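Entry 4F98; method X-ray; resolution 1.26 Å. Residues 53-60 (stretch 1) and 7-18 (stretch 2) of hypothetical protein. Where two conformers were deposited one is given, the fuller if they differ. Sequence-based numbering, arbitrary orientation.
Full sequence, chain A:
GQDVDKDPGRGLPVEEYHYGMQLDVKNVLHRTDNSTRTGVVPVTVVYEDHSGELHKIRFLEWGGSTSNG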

ATOM      1  N   GLU A  53      -8.373  21.383   3.089  1.00 13.56           N
ATOM      2  CA  GLU A  53      -7.505  21.068   4.210  1.00 13.03           C
ATOM      3  C   GLU A  53      -6.541  19.927   3.886  1.00 12.02           C
ATOM      4  O   GLU A  53      -6.902  19.004   3.156  1.00 12.69           O
ATOM      5  CB  GLU A  53      -8.375  20.701   5.425  1.00 14.86           C
ATOM      6  CG  GLU A  53      -9.240  21.897   5.925  1.00 19.55           C
ATOM      7  CD  GLU A  53      -8.377  22.987   6.482  1.00 20.08           C
ATOM      8  OE1 GLU A  53      -7.351  22.649   7.087  1.00 28.17           O
ATOM      9  OE2 GLU A  53      -8.694  24.176   6.321  1.00 19.04           O
ATOM     10  N   LEU A  54      -5.338  19.997   4.461  1.00 12.21           N
ATOM     11  CA  LEU A  54      -4.315  18.961   4.328  1.00 11.48           C
ATOM     12  C   LEU A  54      -4.329  18.020   5.515  1.00 11.22           C
ATOM     13  O   LEU A  54      -4.671  18.404   6.626  1.00 13.46           O
ATOM     14  CB  LEU A  54      -2.933  19.578   4.171  1.00 11.98           C
ATOM     15  CG  LEU A  54      -2.756  20.545   3.002  1.00 13.03           C
ATOM     16  CD1 LEU A  54      -1.301  20.969   2.897  1.00 13.85           C
ATOM     17  CD2 LEU A  54      -3.243  19.981   1.674  1.00 14.01           C
ATOM     18  N   HIS A  55      -3.932  16.779   5.246  1.00 10.94           N
ATOM     19  CA  HIS A  55      -3.920  15.715   6.239  1.00 11.21           C
ATOM     20  C   HIS A  55      -2.683  14.853   6.044  1.00 10.42           C
ATOM     21  O   HIS A  55      -2.405  14.452   4.904  1.00 10.85           O
ATOM     22  CB  HIS A  55      -5.147  14.816   6.059  1.00 12.05           C
ATOM     23  CG  HIS A  55      -6.451  15.549   6.110  1.00 11.88           C
ATOM     24  ND1 HIS A  55      -7.177  15.680   7.271  1.00 19.44           N
ATOM     25  CD2 HIS A  55      -7.165  16.186   5.152  1.00 12.80           C
ATOM     26  CE1 HIS A  55      -8.281  16.372   7.028  1.00 20.83           C
ATOM     27  NE2 HIS A  55      -8.291  16.698   5.750  1.00 16.73           N
ATOM     28  N   LYS A  56      -1.933  14.625   7.114  1.00  9.25           N
ATOM     29  CA  LYS A  56      -0.792  13.716   7.119  1.00  9.51           C
ATOM     30  C   LYS A  56      -1.168  12.448   7.866  1.00  8.47           C
ATOM     31  O   LYS A  56      -1.611  12.513   9.020  1.00  9.38           O
ATOM     32  CB  LYS A  56       0.410  14.371   7.799  1.00  9.44           C
ATOM     33  CG  LYS A  56       1.674  13.493   7.925  1.00 10.38           C
ATOM     34  CD  LYS A  56       2.779  14.181   8.779  1.00 12.15           C
ATOM     35  CE  LYS A  56       3.502  15.264   8.046  1.00 12.56           C
ATOM     36  NZ  LYS A  56       4.326  16.096   8.933  1.00 13.85           N
ATOM     37  N   ILE A  57      -0.952  11.308   7.222  1.00  8.58           N
ATOM     38  CA  ILE A  57      -1.227   9.982   7.802  1.00  8.29           C
ATOM     39  C   ILE A  57      -0.003   9.097   7.581  1.00  8.58           C
ATOM     40  O   ILE A  57       0.725   9.272   6.599  1.00  9.80           O
ATOM     41  CB  ILE A  57      -2.512   9.359   7.236  1.00  9.38           C
ATOM     42  CG1 ILE A  57      -2.498   9.346   5.703  1.00  9.91           C
ATOM     43  CG2 ILE A  57      -3.746  10.123   7.768  1.00 11.41           C
ATOM     44  CD1 ILE A  57      -3.619   8.530   5.059  1.00 12.28           C
ATOM     45  N   ARG A  58       0.261   8.206   8.523  1.00  8.98           N
ATOM     46  CA  ARG A  58       1.364   7.267   8.403  0.50  8.93           C
ATOM     47  C   ARG A  58       0.906   5.881   8.818  1.00  9.07           C
ATOM     48  O   ARG A  58       0.193   5.712   9.812  1.00 10.67           O
ATOM     49  CB  ARG A  58       2.600   7.726   9.174  0.50  9.08           C
ATOM     50  CG  ARG A  58       3.848   6.880   8.909  0.50  8.10           C
ATOM     51  CD  ARG A  58       5.116   7.421   9.557  0.50  8.83           C
ATOM     52  NE  ARG A  58       4.910   7.762  10.958  0.50 12.54           N
ATOM     53  CZ  ARG A  58       4.975   9.000  11.453  0.50 10.64           C
ATOM     54  NH1 ARG A  58       5.242  10.062  10.666  0.50 12.03           N
ATOM     55  NH2 ARG A  58       4.750   9.165  12.741  0.50 10.24           N
ATOM     56  N   PHE A  59       1.296   4.896   8.012  1.00  8.52           N
ATOM     57  CA  PHE A  59       0.732   3.555   8.119  1.00  8.54           C
ATOM     58  C   PHE A  59       1.697   2.585   7.420  1.00  8.51           C
ATOM     59  O   PHE A  59       2.873   2.935   7.227  1.00 10.02           O
ATOM     60  CB  PHE A  59      -0.727   3.554   7.574  1.00  9.37           C
ATOM     61  CG  PHE A  59      -0.867   4.108   6.177  1.00  8.68           C
ATOM     62  CD1 PHE A  59      -0.913   5.473   5.948  1.00 10.96           C
ATOM     63  CD2 PHE A  59      -1.003   3.262   5.093  1.00  9.12           C
ATOM     64  CE1 PHE A  59      -1.016   5.986   4.665  1.00 10.59           C
ATOM     65  CE2 PHE A  59      -1.129   3.765   3.805  1.00 10.51           C
ATOM     66  CZ  PHE A  59      -1.145   5.148   3.595  1.00 11.30           C
ATOM     67  N   LEU A  60       1.228   1.391   7.080  1.00  8.95           N
ATOM     68  CA  LEU A  60       2.058   0.363   6.453  1.00  9.63           C
ATOM     69  C   LEU A  60       1.490  -0.001   5.102  1.00  9.53           C
ATOM     70  O   LEU A  60       0.273   0.047   4.886  1.00  9.71           O
ATOM     71  CB  LEU A  60       2.076  -0.908   7.310  1.00 11.04           C
ATOM     72  CG  LEU A  60       2.650  -0.761   8.714  1.00 13.22           C
ATOM     73  CD1 LEU A  60       2.336  -2.035   9.511  1.00 17.57           C
ATOM     74  CD2 LEU A  60       4.155  -0.442   8.667  1.00 14.87           C
TER
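Stretch 2 7-18: DPGRGLPVEEYH

Stretch 2 is an irregular segment laid along the strand of residues 54-60, held by one direct backbone hydrogen bond, two water bridges, a lysine reaching into a turn, and apolar packing that ends in an aromatic pair; together the two sides bury 726 Å².

The direction follows from the order of contacts. Leu 12 meets Leu 54, Val 14 meets Lys 56, and Tyr 17 reaches Ile 57 and Phe 59, so both chains advance in the same general sense, closest at Lys 56 and Val 14 (CA to CA 5.0 Å) and diverging toward Phe 59 and Tyr 17 (CA to CA 7.7 Å). Stretch 2 contains no regular helix or strand. It begins with a type I turn from Asp 7 to Arg 10, closed by Arg 10 N to Asp 7 O at 3.2 Å, and passes into a type II turn from Gly 9 to Leu 12, closed by Leu 12 N to Gly 9 O at 3.2 Å. Gly 11 has a positive phi, which favours glycine. From Leu 12 onward the backbone is extended, with phi between -58° and -135° and psi between 128° and 162°.

The direct backbone link is Glu 15 N to Lys 56 O, 2.9 Å with an angle of 165° at the hydrogen. The same carbonyl receives a CA-H...O contact, Val 14 CA to Lys 56 O at 3.4 Å. Water 1 accepts from Lys 56 N (2.9 Å to its O) and donates to Pro 13 O (2.7 Å) and Glu 15 OE1 (2.9 Å); water 2 accepts from Arg 58 N (2.9 Å) and donates to Glu 15 O (2.7 Å). Water thus connects the chains where their backbone groups do not meet directly.

The side chain of Lys 56 extends to the second turn, where NZ donates to Gly 9 O and Leu 12 O, both at 2.8 Å. Its aliphatic part passes Val 14, CD to CG2 at 3.8 Å. Glu 15, with chi1 in the p well, receives His 55 ND1 at OE2 (2.8 Å) and more weakly at OE1 (3.1 Å); OE2 lies at the edge of the imidazole, near its plane, where an in-plane N-H can point to it, though the bond is bent (138°).

Leu 54 CB lies 3.9 Å from Leu 12 CD1, and Ile 57 CG2 3.6 Å from Tyr 17 CB. Ile 57 CD1 sits 3.7 Å from the Tyr 17 ring centroid, only 5° off its normal, a CH-pi contact. The edge of Tyr 17 turns toward the face of Phe 59, with centroids 5.0 Å apart and planes at 60°.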

ATOM      1  N   ASP A   7       7.234  21.129   0.295  1.00 32.09           N
ATOM      2  CA  ASP A   7       7.162  20.134   1.380  0.50 28.34           C
ATOM      3  C   ASP A   7       5.761  20.214   1.988  1.00 24.43           C
ATOM      4  O   ASP A   7       5.505  20.973   2.932  1.00 20.58           O
ATOM      5  CB  ASP A   7       8.248  20.290   2.448  0.50 29.04           C
ATOM      6  CG  ASP A   7       8.312  19.084   3.370  0.50 29.56           C
ATOM      7  OD1 ASP A   7       7.461  18.165   3.213  0.50 20.28           O
ATOM      8  OD2 ASP A   7       9.212  19.051   4.236  0.50 34.75           O
ATOM      9  N   PRO A   8       4.826  19.423   1.429  1.00 19.75           N
ATOM     10  CA  PRO A   8       3.457  19.506   1.937  1.00 17.69           C
ATOM     11  C   PRO A   8       3.261  18.976   3.358  1.00 15.74           C
ATOM     12  O   PRO A   8       2.272  19.306   3.973  1.00 16.90           O
ATOM     13  CB  PRO A   8       2.633  18.682   0.926  1.00 19.65           C
ATOM     14  CG  PRO A   8       3.566  18.132  -0.035  1.00 22.36           C
ATOM     15  CD  PRO A   8       4.945  18.449   0.325  1.00 19.50           C
ATOM     16  N   GLY A   9       4.201  18.184   3.861  1.00 16.57           N
ATOM     17  CA  GLY A   9       4.137  17.687   5.221  1.00 16.99           C
ATOM     18  C   GLY A   9       4.492  18.686   6.297  1.00 16.16           C
ATOM     19  O   GLY A   9       4.191  18.424   7.457  1.00 15.31           O
ATOM     20  N   ARG A  10       5.091  19.820   5.910  1.00 16.19           N
ATOM     21  CA  ARG A  10       5.580  20.867   6.843  1.00 18.23           C
ATOM     22  C   ARG A  10       4.485  21.289   7.792  1.00 14.13           C
ATOM     23  O   ARG A  10       3.418  21.692   7.339  1.00 15.75           O
ATOM     24  CB  ARG A  10       6.075  22.133   6.079  1.00 20.58           C
ATOM     25  CG  ARG A  10       6.570  23.347   6.941  1.00 22.13           C
ATOM     26  CD  ARG A  10       7.064  24.516   6.066  1.00 24.09           C
ATOM     27  NE  ARG A  10       7.770  25.547   6.843  1.00 26.68           N
ATOM     28  CZ  ARG A  10       8.385  26.628   6.339  1.00 30.76           C
ATOM     29  NH1 ARG A  10       8.416  26.874   5.018  1.00 31.60           N
ATOM     30  NH2 ARG A  10       8.990  27.482   7.174  1.00 31.80           N
ATOM     31  N   GLY A  11       4.732  21.155   9.088  1.00 12.84           N
ATOM     32  CA  GLY A  11       3.839  21.674  10.110  1.00 12.13           C
ATOM     33  C   GLY A  11       2.555  20.888  10.361  1.00 11.98           C
ATOM     34  O   GLY A  11       1.692  21.368  11.093  1.00 15.72           O
ATOM     35  N   LEU A  12       2.430  19.684   9.804  1.00 11.07           N
ATOM     36  CA  LEU A  12       1.252  18.838  10.011  1.00 11.26           C
ATOM     37  C   LEU A  12       1.564  17.722  11.005  1.00 11.52           C
ATOM     38  O   LEU A  12       2.573  17.030  10.863  1.00 13.22           O
ATOM     39  CB  LEU A  12       0.790  18.193   8.715  1.00 12.48           C
ATOM     40  CG  LEU A  12       0.185  19.097   7.641  1.00 11.77           C
ATOM     41  CD1 LEU A  12      -0.050  18.276   6.366  1.00 12.82           C
ATOM     42  CD2 LEU A  12      -1.140  19.706   8.117  1.00 13.81           C
ATOM     43  N   PRO A  13       0.687  17.509  11.995  1.00 11.76           N
ATOM     44  CA  PRO A  13       0.796  16.336  12.842  1.00 13.41           C
ATOM     45  C   PRO A  13       0.251  15.128  12.099  1.00 12.23           C
ATOM     46  O   PRO A  13      -0.580  15.270  11.225  1.00 13.20           O
ATOM     47  CB  PRO A  13      -0.132  16.675  14.017  1.00 15.32           C
ATOM     48  CG  PRO A  13      -1.180  17.477  13.411  1.00 16.99           C
ATOM     49  CD  PRO A  13      -0.519  18.281  12.327  1.00 14.08           C
ATOM     50  N   VAL A  14       0.728  13.954  12.456  1.00 12.43           N
ATOM     51  CA  VAL A  14       0.152  12.714  11.958  1.00 11.80           C
ATOM     52  C   VAL A  14      -1.214  12.556  12.623  1.00 11.68           C
ATOM     53  O   VAL A  14      -1.352  12.710  13.845  1.00 15.97           O
ATOM     54  CB  VAL A  14       1.048  11.509  12.287  1.00 12.98           C
ATOM     55  CG1 VAL A  14       0.417  10.223  11.821  1.00 16.71           C
ATOM     56  CG2 VAL A  14       2.382  11.656  11.612  1.00 17.08           C
ATOM     57  N   GLU A  15      -2.231  12.289  11.818  1.00 11.08           N
ATOM     58  CA  GLU A  15      -3.573  12.112  12.343  1.00 11.93           C
ATOM     59  C   GLU A  15      -3.979  10.657  12.360  1.00 11.27           C
ATOM     60  O   GLU A  15      -3.370   9.816  11.720  1.00 13.01           O
ATOM     61  CB  GLU A  15      -4.569  13.016  11.646  1.00 16.61           C
ATOM     62  CG  GLU A  15      -4.819  12.774  10.241  1.00 18.68           C
ATOM     63  CD  GLU A  15      -5.656  13.892   9.612  1.00 22.30           C
ATOM     64  OE1 GLU A  15      -5.286  15.094   9.696  1.00 23.38           O
ATOM     65  OE2 GLU A  15      -6.686  13.547   9.029  1.00 23.74           O
ATOM     66  N   GLU A  16      -5.007  10.382  13.140  1.00 11.07           N
ATOM     67  CA  GLU A  16      -5.540   9.043  13.285  1.00 11.02           C
ATOM     68  C   GLU A  16      -5.975   8.502  11.928  1.00 12.68           C
ATOM     69  O   GLU A  16      -6.713   9.170  11.217  1.00 14.79           O
ATOM     70  CB  GLU A  16      -6.708   9.077  14.283  1.00 12.61           C
ATOM     71  CG  GLU A  16      -7.405   7.739  14.475  1.00 12.90           C
ATOM     72  CD  GLU A  16      -8.294   7.666  15.692  1.00 12.34           C
ATOM     73  OE1 GLU A  16      -8.180   8.546  16.561  1.00 15.54           O
ATOM     74  OE2 GLU A  16      -9.105   6.728  15.791  1.00 10.61           O
ATOM     75  N   TYR A  17      -5.474   7.307  11.608  1.00 13.47           N
ATOM     76  CA  TYR A  17      -5.910   6.676  10.377  0.50 11.56           C
ATOM     77  C   TYR A  17      -6.216   5.192  10.670  1.00 12.86           C
ATOM     78  O   TYR A  17      -5.749   4.576  11.639  1.00 17.70           O
ATOM     79  CB  TYR A  17      -4.942   7.011   9.206  0.50  9.82           C
ATOM     80  CG  TYR A  17      -5.239   6.361   7.872  0.50  9.70           C
ATOM     81  CD1 TYR A  17      -6.418   6.625   7.179  0.50 10.52           C
ATOM     82  CD2 TYR A  17      -4.357   5.463   7.323  0.50 13.34           C
ATOM     83  CE1 TYR A  17      -6.701   6.008   5.985  0.50 10.83           C
ATOM     84  CE2 TYR A  17      -4.631   4.850   6.107  0.50 10.81           C
ATOM     85  CZ  TYR A  17      -5.809   5.127   5.454  0.50 10.64           C
ATOM     86  OH  TYR A  17      -6.111   4.543   4.244  0.50 14.11           O
ATOM     87  N   HIS A  18      -7.171   4.701   9.895  1.00 11.41           N
ATOM     88  CA  HIS A  18      -7.638   3.316   9.999  1.00 10.71           C
ATOM     89  C   HIS A  18      -7.681   2.736   8.618  1.00 11.37           C
ATOM     90  O   HIS A  18      -8.302   3.318   7.731  1.00 11.36           O
ATOM     91  CB  HIS A  18      -9.002   3.240  10.694  1.00 10.08           C
ATOM     92  CG  HIS A  18      -8.937   3.669  12.112  1.00 10.27           C
ATOM     93  ND1 HIS A  18      -8.431   2.858  13.095  1.00 11.83           N
ATOM     94  CD2 HIS A  18      -9.221   4.856  12.698  1.00 10.40           C
ATOM     95  CE1 HIS A  18      -8.450   3.513  14.245  1.00 11.40           C
ATOM     96  NE2 HIS A  18      -8.904   4.739  14.025  1.00 10.75           N
TER
HETATM   97  O   HOH W   1      -2.569  16.101   9.583  1.00 12.97           O
HETATM   98  O   HOH W   2      -1.589   8.068  10.717  1.00 15.26           O